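PDB 6YXQ: activating signal cointegrator 1 complex subunit 2 from Homo sapiens, which binds polyubiquitin chains and recruits ASCC3 and ALKBH3 to sites of DNA damage, and also takes part in the rescue of stalled ribosomes. Local coordinates for residues L269-L283 with L323-C335. Sequence-based numbering, arbitrary orientation.
Sequences LACQTFQKHDFCYRL and LMEIFHIILNQIC
The Phe327 ring receives Cys280 SG over one face, 4.2 Å from the ring centroid and 20° off its normal, a sulfur-aromatic contact displaced toward the rim. Cys280 O lies at the edge of the same ring, in its plane, and Leu283 CG also sits near that plane. Phe279 carries Phe274 CD2 over the centre of one face, while Ile326 CG2 and Ile330 CD1 approach it obliquely; Phe274 presents its edge, with Phe279 CG and Ala270 O in its ring plane. Ile330 is a knob in a hole formed by Cys271, Gln275, Phe279 and Cys280: CG2, anti to the backbone N, reaches Gln275 CB and Cys280 SG, whereas CG1 meets Cys271 SG at 3.8 Å and carries CD1 on to Phe279 and Phe274 CB. An alanine at Ile330 would be likely to open a gap in this hole and leave the Phe279 ring and both cysteine sulfurs with fewer apolar neighbours. The bend of Gln275 at chi2 turns OE1 toward Cys280 N (3.1 Å, N-H...O 165°), which it accepts on an in-plane lone pair, tying helix 271-275 to the next. Gln275 CG also touches Ile334 CD1 (3.4 Å), the side chains at about a right angle. Leu283 and Leu323 pass side by side, heading opposite ways, CD1 of the former 3.6 Å from CD2 of the latter. In this helical N-terminal part of ASCC2, segment 323-335 crosses helix 271-275 at 105° and runs nearly antiparallel to 279-283; Phe327 packs edge-to-face with Phe367 and Tyr371, Ile326 touches Trp261 of helix 243-266, and Phe274 and Ala270 pack on helix 193-216.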
ATOM      1  N   LEU B 269      13.684  12.294  -9.585  1.00 61.86           N
ATOM      2  CA  LEU B 269      14.996  12.706  -9.087  1.00 72.09           C
ATOM      3  C   LEU B 269      15.900  11.521  -8.758  1.00 83.86           C
ATOM      4  O   LEU B 269      17.111  11.711  -8.588  1.00 82.74           O
ATOM      5  CB  LEU B 269      14.849  13.583  -7.839  1.00 60.33           C
ATOM      6  CG  LEU B 269      14.511  15.062  -8.017  1.00 62.28           C
ATOM      7  CD1 LEU B 269      14.222  15.673  -6.668  1.00 84.02           C
ATOM      8  CD2 LEU B 269      15.635  15.817  -8.700  1.00 61.66           C
ATOM      9  N   ALA B 270      15.343  10.312  -8.661  1.00 77.52           N
ATOM     10  CA  ALA B 270      16.133   9.138  -8.326  1.00 65.61           C
ATOM     11  C   ALA B 270      16.990   8.667  -9.491  1.00 76.29           C
ATOM     12  O   ALA B 270      17.949   7.915  -9.275  1.00 85.52           O
ATOM     13  CB  ALA B 270      15.202   8.016  -7.869  1.00 47.07           C
ATOM     14  N   CYS B 271      16.687   9.140 -10.709  1.00 75.75           N
ATOM     15  CA  CYS B 271      17.207   8.529 -11.933  1.00 67.73           C
ATOM     16  C   CYS B 271      18.726   8.556 -11.989  1.00 71.09           C
ATOM     17  O   CYS B 271      19.354   7.585 -12.432  1.00 74.35           O
ATOM     18  CB  CYS B 271      16.635   9.239 -13.161  1.00 45.08           C
ATOM     19  SG  CYS B 271      14.917   8.908 -13.525  1.00 69.92           S
ATOM     20  N   GLN B 272      19.335   9.668 -11.578  1.00 67.81           N
ATOM     21  CA  GLN B 272      20.790   9.738 -11.612  1.00 68.48           C
ATOM     22  C   GLN B 272      21.400   8.675 -10.714  1.00 70.14           C
ATOM     23  O   GLN B 272      22.358   7.997 -11.108  1.00 78.25           O
ATOM     24  CB  GLN B 272      21.270  11.131 -11.215  1.00 63.10           C
ATOM     25  CG  GLN B 272      22.776  11.297 -11.323  1.00 76.81           C
ATOM     26  CD  GLN B 272      23.306  11.090 -12.739  1.00 94.01           C
ATOM     27  OE1 GLN B 272      23.836  10.026 -13.069  1.00100.53           O
ATOM     28  NE2 GLN B 272      23.174  12.117 -13.577  1.00103.29           N
ATOM     29  N   THR B 273      20.838   8.488  -9.518  1.00 66.78           N
ATOM     30  CA  THR B 273      21.268   7.375  -8.678  1.00 67.07           C
ATOM     31  C   THR B 273      21.234   6.068  -9.455  1.00 67.53           C
ATOM     32  O   THR B 273      22.182   5.277  -9.395  1.00 67.02           O
ATOM     33  CB  THR B 273      20.391   7.287  -7.428  1.00 65.00           C
ATOM     34  OG1 THR B 273      20.285   8.585  -6.832  1.00 74.67           O
ATOM     35  CG2 THR B 273      20.985   6.309  -6.423  1.00 48.38           C
ATOM     36  N   PHE B 274      20.168   5.849 -10.234  1.00 63.28           N
ATOM     37  CA  PHE B 274      20.088   4.664 -11.083  1.00 52.98           C
ATOM     38  C   PHE B 274      21.202   4.657 -12.121  1.00 53.98           C
ATOM     39  O   PHE B 274      21.899   3.651 -12.300  1.00 57.88           O
ATOM     40  CB  PHE B 274      18.728   4.597 -11.778  1.00 53.80           C
ATOM     41  CG  PHE B 274      17.656   3.924 -10.971  1.00 62.65           C
ATOM     42  CD1 PHE B 274      17.020   4.595  -9.940  1.00 68.11           C
ATOM     43  CD2 PHE B 274      17.259   2.632 -11.266  1.00 61.61           C
ATOM     44  CE1 PHE B 274      16.021   3.983  -9.204  1.00 63.67           C
ATOM     45  CE2 PHE B 274      16.261   2.012 -10.527  1.00 69.11           C
ATOM     46  CZ  PHE B 274      15.640   2.689  -9.496  1.00 53.65           C
ATOM     47  N   GLN B 275      21.392   5.777 -12.818  1.00 63.35           N
ATOM     48  CA  GLN B 275      22.336   5.760 -13.927  1.00 59.76           C
ATOM     49  C   GLN B 275      23.777   5.674 -13.444  1.00 66.65           C
ATOM     50  O   GLN B 275      24.642   5.210 -14.191  1.00 71.08           O
ATOM     51  CB  GLN B 275      22.125   6.986 -14.816  1.00 55.39           C
ATOM     52  CG  GLN B 275      22.936   6.960 -16.104  1.00 73.97           C
ATOM     53  CD  GLN B 275      22.790   5.669 -16.887  1.00 71.43           C
ATOM     54  OE1 GLN B 275      21.730   5.047 -16.900  1.00 70.68           O
ATOM     55  NE2 GLN B 275      23.866   5.261 -17.550  1.00 73.77           N
ATOM     56  N   LYS B 276      24.046   6.088 -12.205  1.00 76.92           N
ATOM     57  CA  LYS B 276      25.362   5.869 -11.618  1.00 69.68           C
ATOM     58  C   LYS B 276      25.746   4.395 -11.659  1.00 68.39           C
ATOM     59  O   LYS B 276      26.937   4.060 -11.686  1.00 70.46           O
ATOM     60  CB  LYS B 276      25.375   6.405 -10.184  1.00 67.74           C
ATOM     61  CG  LYS B 276      26.246   5.645  -9.204  1.00 69.26           C
ATOM     62  CD  LYS B 276      26.425   6.438  -7.921  1.00 79.87           C
ATOM     63  CE  LYS B 276      27.164   5.636  -6.869  1.00 74.23           C
ATOM     64  NZ  LYS B 276      27.491   6.481  -5.694  1.00 69.76           N
ATOM     65  N   HIS B 277      24.756   3.502 -11.698  1.00 65.01           N
ATOM     66  CA  HIS B 277      24.997   2.067 -11.755  1.00 61.30           C
ATOM     67  C   HIS B 277      24.808   1.507 -13.160  1.00 68.42           C
ATOM     68  O   HIS B 277      24.494   0.322 -13.314  1.00 79.81           O
ATOM     69  CB  HIS B 277      24.094   1.335 -10.763  1.00 53.82           C
ATOM     70  CG  HIS B 277      24.475   1.542  -9.327  1.00 66.22           C
ATOM     71  ND1 HIS B 277      25.135   0.586  -8.587  1.00 72.21           N
ATOM     72  CD2 HIS B 277      24.286   2.595  -8.497  1.00 60.78           C
ATOM     73  CE1 HIS B 277      25.333   1.038  -7.362  1.00 71.84           C
ATOM     74  NE2 HIS B 277      24.826   2.255  -7.281  1.00 68.65           N
ATOM     75  N   ASP B 278      24.989   2.341 -14.185  1.00 63.03           N
ATOM     76  CA  ASP B 278      24.954   1.913 -15.585  1.00 68.13           C
ATOM     77  C   ASP B 278      23.627   1.234 -15.930  1.00 75.22           C
ATOM     78  O   ASP B 278      23.590   0.165 -16.543  1.00 88.05           O
ATOM     79  CB  ASP B 278      26.144   0.999 -15.897  1.00 65.22           C
ATOM     80  CG  ASP B 278      26.426   0.888 -17.388  1.00 86.62           C
ATOM     81  OD1 ASP B 278      26.024   1.802 -18.147  1.00 84.41           O
ATOM     82  OD2 ASP B 278      27.049  -0.119 -17.796  1.00 93.41           O
ATOM     83  N   PHE B 279      22.522   1.879 -15.544  1.00 75.11           N
ATOM     84  CA  PHE B 279      21.220   1.219 -15.621  1.00 75.98           C
ATOM     85  C   PHE B 279      20.687   1.150 -17.050  1.00 76.34           C
ATOM     86  O   PHE B 279      20.164   0.108 -17.465  1.00 57.11           O
ATOM     87  CB  PHE B 279      20.210   1.924 -14.714  1.00 62.87           C
ATOM     88  CG  PHE B 279      19.057   1.053 -14.307  1.00 46.67           C
ATOM     89  CD1 PHE B 279      19.170   0.191 -13.231  1.00 52.88           C
ATOM     90  CD2 PHE B 279      17.863   1.089 -15.006  1.00 58.59           C
ATOM     91  CE1 PHE B 279      18.111  -0.621 -12.856  1.00 66.28           C
ATOM     92  CE2 PHE B 279      16.797   0.278 -14.639  1.00 66.62           C
ATOM     93  CZ  PHE B 279      16.924  -0.579 -13.562  1.00 64.52           C
ATOM     94  N   CYS B 280      20.801   2.249 -17.807  1.00 68.63           N
ATOM     95  CA  CYS B 280      20.316   2.264 -19.187  1.00 61.56           C
ATOM     96  C   CYS B 280      20.891   1.121 -20.007  1.00 71.50           C
ATOM     97  O   CYS B 280      20.165   0.474 -20.770  1.00 64.86           O
ATOM     98  CB  CYS B 280      20.652   3.596 -19.859  1.00 46.02           C
ATOM     99  SG  CYS B 280      19.674   4.998 -19.326  1.00 60.33           S
ATOM    100  N   TYR B 281      22.199   0.872 -19.884  1.00 80.65           N
ATOM    101  CA  TYR B 281      22.788  -0.235 -20.628  1.00 75.02           C
ATOM    102  C   TYR B 281      22.335  -1.576 -20.068  1.00 72.72           C
ATOM    103  O   TYR B 281      22.071  -2.520 -20.829  1.00 52.89           O
ATOM    104  CB  TYR B 281      24.316  -0.153 -20.615  1.00 72.49           C
ATOM    105  CG  TYR B 281      24.959  -1.414 -21.156  1.00 65.91           C
ATOM    106  CD1 TYR B 281      24.840  -1.751 -22.499  1.00 65.31           C
ATOM    107  CD2 TYR B 281      25.643  -2.287 -20.322  1.00 77.88           C
ATOM    108  CE1 TYR B 281      25.401  -2.910 -23.001  1.00 66.63           C
ATOM    109  CE2 TYR B 281      26.210  -3.453 -20.816  1.00 79.70           C
ATOM    110  CZ  TYR B 281      26.085  -3.758 -22.155  1.00 83.50           C
ATOM    111  OH  TYR B 281      26.643  -4.913 -22.652  1.00 97.23           O
ATOM    112  N   ARG B 282      22.239  -1.685 -18.743  1.00 72.16           N
ATOM    113  CA  ARG B 282      21.894  -2.969 -18.147  1.00 64.47           C
ATOM    114  C   ARG B 282      20.506  -3.421 -18.580  1.00 54.74           C
ATOM    115  O   ARG B 282      20.303  -4.593 -18.914  1.00 64.37           O
ATOM    116  CB  ARG B 282      22.000  -2.889 -16.627  1.00 69.99           C
ATOM    117  CG  ARG B 282      23.409  -3.154 -16.102  1.00 63.58           C
ATOM    118  CD  ARG B 282      23.872  -4.555 -16.450  1.00 75.66           C
ATOM    119  NE  ARG B 282      23.251  -5.573 -15.602  1.00 92.26           N
ATOM    120  CZ  ARG B 282      23.662  -5.876 -14.373  1.00 92.52           C
ATOM    121  NH1 ARG B 282      24.695  -5.236 -13.838  1.00 94.55           N
ATOM    122  NH2 ARG B 282      23.039  -6.821 -13.677  1.00 80.75           N
ATOM    123  N   LEU B 283      19.547  -2.497 -18.636  1.00 62.23           N
ATOM    124  CA  LEU B 283      18.211  -2.909 -19.043  1.00 61.17           C
ATOM    125  C   LEU B 283      18.118  -3.090 -20.547  1.00 64.56           C
ATOM    126  O   LEU B 283      17.354  -3.939 -21.008  1.00 86.90           O
ATOM    127  CB  LEU B 283      17.152  -1.924 -18.534  1.00 55.97           C
ATOM    128  CG  LEU B 283      16.769  -0.638 -19.253  1.00 60.57           C
ATOM    129  CD1 LEU B 283      15.715  -0.887 -20.306  1.00 73.88           C
ATOM    130  CD2 LEU B 283      16.241   0.332 -18.220  1.00 66.88           C
ATOM    131  N   LEU B 323       9.895  -1.180 -19.269  1.00 68.10           N
ATOM    132  CA  LEU B 323      11.351  -1.083 -19.322  1.00 65.21           C
ATOM    133  C   LEU B 323      11.780   0.091 -20.188  1.00 65.19           C
ATOM    134  O   LEU B 323      12.649   0.885 -19.799  1.00 71.98           O
ATOM    135  CB  LEU B 323      11.956  -2.385 -19.852  1.00 56.56           C
ATOM    136  CG  LEU B 323      12.389  -3.464 -18.855  1.00 58.62           C
ATOM    137  CD1 LEU B 323      12.496  -4.822 -19.535  1.00 58.89           C
ATOM    138  CD2 LEU B 323      13.712  -3.097 -18.231  1.00 68.26           C
HETATM  139  N   MSE B 324      11.174   0.225 -21.363  1.00 73.75           N
HETATM  140  CA  MSE B 324      11.555   1.333 -22.236  1.00 88.94           C
HETATM  141  C   MSE B 324      11.170   2.692 -21.655  1.00 76.00           C
HETATM  142  O   MSE B 324      11.881   3.689 -21.839  1.00 71.18           O
HETATM  143  CB  MSE B 324      10.937   1.175 -23.618  1.00101.50           C
HETATM  144  CG  MSE B 324      11.785   0.353 -24.551  1.00114.61           C
HETATM  145 SE   MSE B 324      10.995  -1.359 -24.824  1.00184.97          SE
HETATM  146  CE  MSE B 324       9.748  -0.852 -26.227  1.00170.48           C
ATOM    147  N   GLU B 325      10.037   2.730 -20.954  1.00 69.47           N
ATOM    148  CA  GLU B 325       9.639   3.968 -20.293  1.00 60.51           C
ATOM    149  C   GLU B 325      10.629   4.343 -19.196  1.00 75.76           C
ATOM    150  O   GLU B 325      10.968   5.520 -19.034  1.00 92.99           O
ATOM    151  CB  GLU B 325       8.220   3.834 -19.744  1.00 55.87           C
ATOM    152  CG  GLU B 325       7.190   3.648 -20.848  1.00 71.09           C
ATOM    153  CD  GLU B 325       5.767   3.521 -20.341  1.00 71.88           C
ATOM    154  OE1 GLU B 325       5.569   2.964 -19.238  1.00 64.09           O
ATOM    155  OE2 GLU B 325       4.847   3.975 -21.057  1.00 75.93           O
ATOM    156  N   ILE B 326      11.116   3.353 -18.445  1.00 65.40           N
ATOM    157  CA  ILE B 326      12.167   3.611 -17.462  1.00 68.30           C
ATOM    158  C   ILE B 326      13.395   4.200 -18.146  1.00 72.34           C
ATOM    159  O   ILE B 326      13.958   5.217 -17.703  1.00 60.52           O
ATOM    160  CB  ILE B 326      12.507   2.314 -16.703  1.00 56.72           C
ATOM    161  CG1 ILE B 326      11.338   1.897 -15.815  1.00 64.85           C
ATOM    162  CG2 ILE B 326      13.756   2.486 -15.861  1.00 52.27           C
ATOM    163  CD1 ILE B 326      11.459   0.501 -15.273  1.00 54.21           C
ATOM    164  N   PHE B 327      13.838   3.547 -19.230  1.00 69.08           N
ATOM    165  CA  PHE B 327      14.991   4.019 -19.993  1.00 56.97           C
ATOM    166  C   PHE B 327      14.827   5.482 -20.380  1.00 64.36           C
ATOM    167  O   PHE B 327      15.726   6.308 -20.160  1.00 75.02           O
ATOM    168  CB  PHE B 327      15.177   3.155 -21.242  1.00 51.52           C
ATOM    169  CG  PHE B 327      16.434   3.459 -22.025  1.00 63.46           C
ATOM    170  CD1 PHE B 327      16.479   4.520 -22.924  1.00 63.87           C
ATOM    171  CD2 PHE B 327      17.560   2.661 -21.886  1.00 55.75           C
ATOM    172  CE1 PHE B 327      17.628   4.793 -23.653  1.00 55.40           C
ATOM    173  CE2 PHE B 327      18.713   2.922 -22.618  1.00 61.25           C
ATOM    174  CZ  PHE B 327      18.749   3.989 -23.499  1.00 50.13           C
ATOM    175  N   HIS B 328      13.672   5.823 -20.951  1.00 58.72           N
ATOM    176  CA  HIS B 328      13.493   7.193 -21.408  1.00 63.07           C
ATOM    177  C   HIS B 328      13.386   8.175 -20.249  1.00 69.37           C
ATOM    178  O   HIS B 328      13.846   9.314 -20.369  1.00 76.91           O
ATOM    179  CB  HIS B 328      12.268   7.315 -22.302  1.00 60.19           C
ATOM    180  CG  HIS B 328      12.136   8.668 -22.917  1.00 53.28           C
ATOM    181  ND1 HIS B 328      11.217   9.595 -22.480  1.00 58.23           N
ATOM    182  CD2 HIS B 328      12.838   9.267 -23.907  1.00 59.73           C
ATOM    183  CE1 HIS B 328      11.347  10.704 -23.188  1.00 63.53           C
ATOM    184  NE2 HIS B 328      12.323  10.532 -24.061  1.00 57.31           N
ATOM    185  N   ILE B 329      12.781   7.768 -19.129  1.00 67.34           N
ATOM    186  CA  ILE B 329      12.686   8.662 -17.977  1.00 59.31           C
ATOM    187  C   ILE B 329      14.082   9.039 -17.496  1.00 71.51           C
ATOM    188  O   ILE B 329      14.379  10.216 -17.243  1.00 70.53           O
ATOM    189  CB  ILE B 329      11.852   8.013 -16.858  1.00 52.32           C
ATOM    190  CG1 ILE B 329      10.375   7.979 -17.234  1.00 51.89           C
ATOM    191  CG2 ILE B 329      12.010   8.759 -15.554  1.00 54.50           C
ATOM    192  CD1 ILE B 329       9.538   7.144 -16.292  1.00 56.78           C
ATOM    193  N   ILE B 330      14.971   8.042 -17.404  1.00 64.78           N
ATOM    194  CA  ILE B 330      16.339   8.304 -16.954  1.00 57.31           C
ATOM    195  C   ILE B 330      17.072   9.195 -17.952  1.00 73.07           C
ATOM    196  O   ILE B 330      17.735  10.180 -17.577  1.00 83.82           O
ATOM    197  CB  ILE B 330      17.098   6.986 -16.733  1.00 50.67           C
ATOM    198  CG1 ILE B 330      16.404   6.130 -15.678  1.00 52.17           C
ATOM    199  CG2 ILE B 330      18.515   7.281 -16.315  1.00 50.52           C
ATOM    200  CD1 ILE B 330      17.029   4.779 -15.505  1.00 50.45           C
ATOM    201  N   LEU B 331      16.992   8.839 -19.239  1.00 54.23           N
ATOM    202  CA  LEU B 331      17.636   9.633 -20.277  1.00 46.97           C
ATOM    203  C   LEU B 331      17.203  11.092 -20.200  1.00 67.26           C
ATOM    204  O   LEU B 331      18.038  12.004 -20.176  1.00 68.26           O
ATOM    205  CB  LEU B 331      17.308   9.046 -21.649  1.00 51.46           C
ATOM    206  CG  LEU B 331      18.071   9.640 -22.831  1.00 61.78           C
ATOM    207  CD1 LEU B 331      19.544   9.245 -22.766  1.00 62.66           C
ATOM    208  CD2 LEU B 331      17.448   9.210 -24.147  1.00 59.29           C
ATOM    209  N   ASN B 332      15.888  11.326 -20.160  1.00 77.42           N
ATOM    210  CA  ASN B 332      15.370  12.686 -20.100  1.00 71.27           C
ATOM    211  C   ASN B 332      15.886  13.413 -18.869  1.00 74.49           C
ATOM    212  O   ASN B 332      16.426  14.523 -18.974  1.00 76.08           O
ATOM    213  CB  ASN B 332      13.844  12.670 -20.110  1.00 63.10           C
ATOM    214  CG  ASN B 332      13.253  14.063 -20.068  1.00 69.31           C
ATOM    215  OD1 ASN B 332      13.220  14.767 -21.077  1.00 77.21           O
ATOM    216  ND2 ASN B 332      12.795  14.476 -18.892  1.00 66.20           N
ATOM    217  N   GLN B 333      15.769  12.775 -17.697  1.00 71.13           N
ATOM    218  CA  GLN B 333      16.100  13.451 -16.448  1.00 65.98           C
ATOM    219  C   GLN B 333      17.562  13.874 -16.402  1.00 61.21           C
ATOM    220  O   GLN B 333      17.880  14.967 -15.921  1.00 61.04           O
ATOM    221  CB  GLN B 333      15.766  12.556 -15.254  1.00 62.11           C
ATOM    222  CG  GLN B 333      15.989  13.221 -13.905  1.00 65.97           C
ATOM    223  CD  GLN B 333      14.887  14.199 -13.538  1.00 79.61           C
ATOM    224  OE1 GLN B 333      13.774  14.124 -14.058  1.00 68.12           O
ATOM    225  NE2 GLN B 333      15.195  15.126 -12.634  1.00 82.52           N
ATOM    226  N   ILE B 334      18.476  13.038 -16.902  1.00 67.39           N
ATOM    227  CA  ILE B 334      19.894  13.364 -16.737  1.00 60.27           C
ATOM    228  C   ILE B 334      20.540  13.995 -17.968  1.00 69.96           C
ATOM    229  O   ILE B 334      21.696  14.441 -17.874  1.00 71.11           O
ATOM    230  CB  ILE B 334      20.706  12.131 -16.296  1.00 45.19           C
ATOM    231  CG1 ILE B 334      20.884  11.168 -17.460  1.00 56.09           C
ATOM    232  CG2 ILE B 334      20.018  11.455 -15.138  1.00 52.44           C
ATOM    233  CD1 ILE B 334      21.271   9.792 -17.029  1.00 60.73           C
ATOM    234  N   CYS B 335      19.844  14.066 -19.106  1.00 73.71           N
ATOM    235  CA  CYS B 335      20.425  14.704 -20.284  1.00 67.52           C
ATOM    236  C   CYS B 335      19.481  15.716 -20.907  1.00 77.74           C
ATOM    237  O   CYS B 335      19.856  16.867 -21.148  1.00 74.79           O
ATOM    238  CB  CYS B 335      20.780  13.669 -21.350  1.00 67.81           C
ATOM    239  SG  CYS B 335      22.002  12.471 -20.878  1.00 80.89           S
TER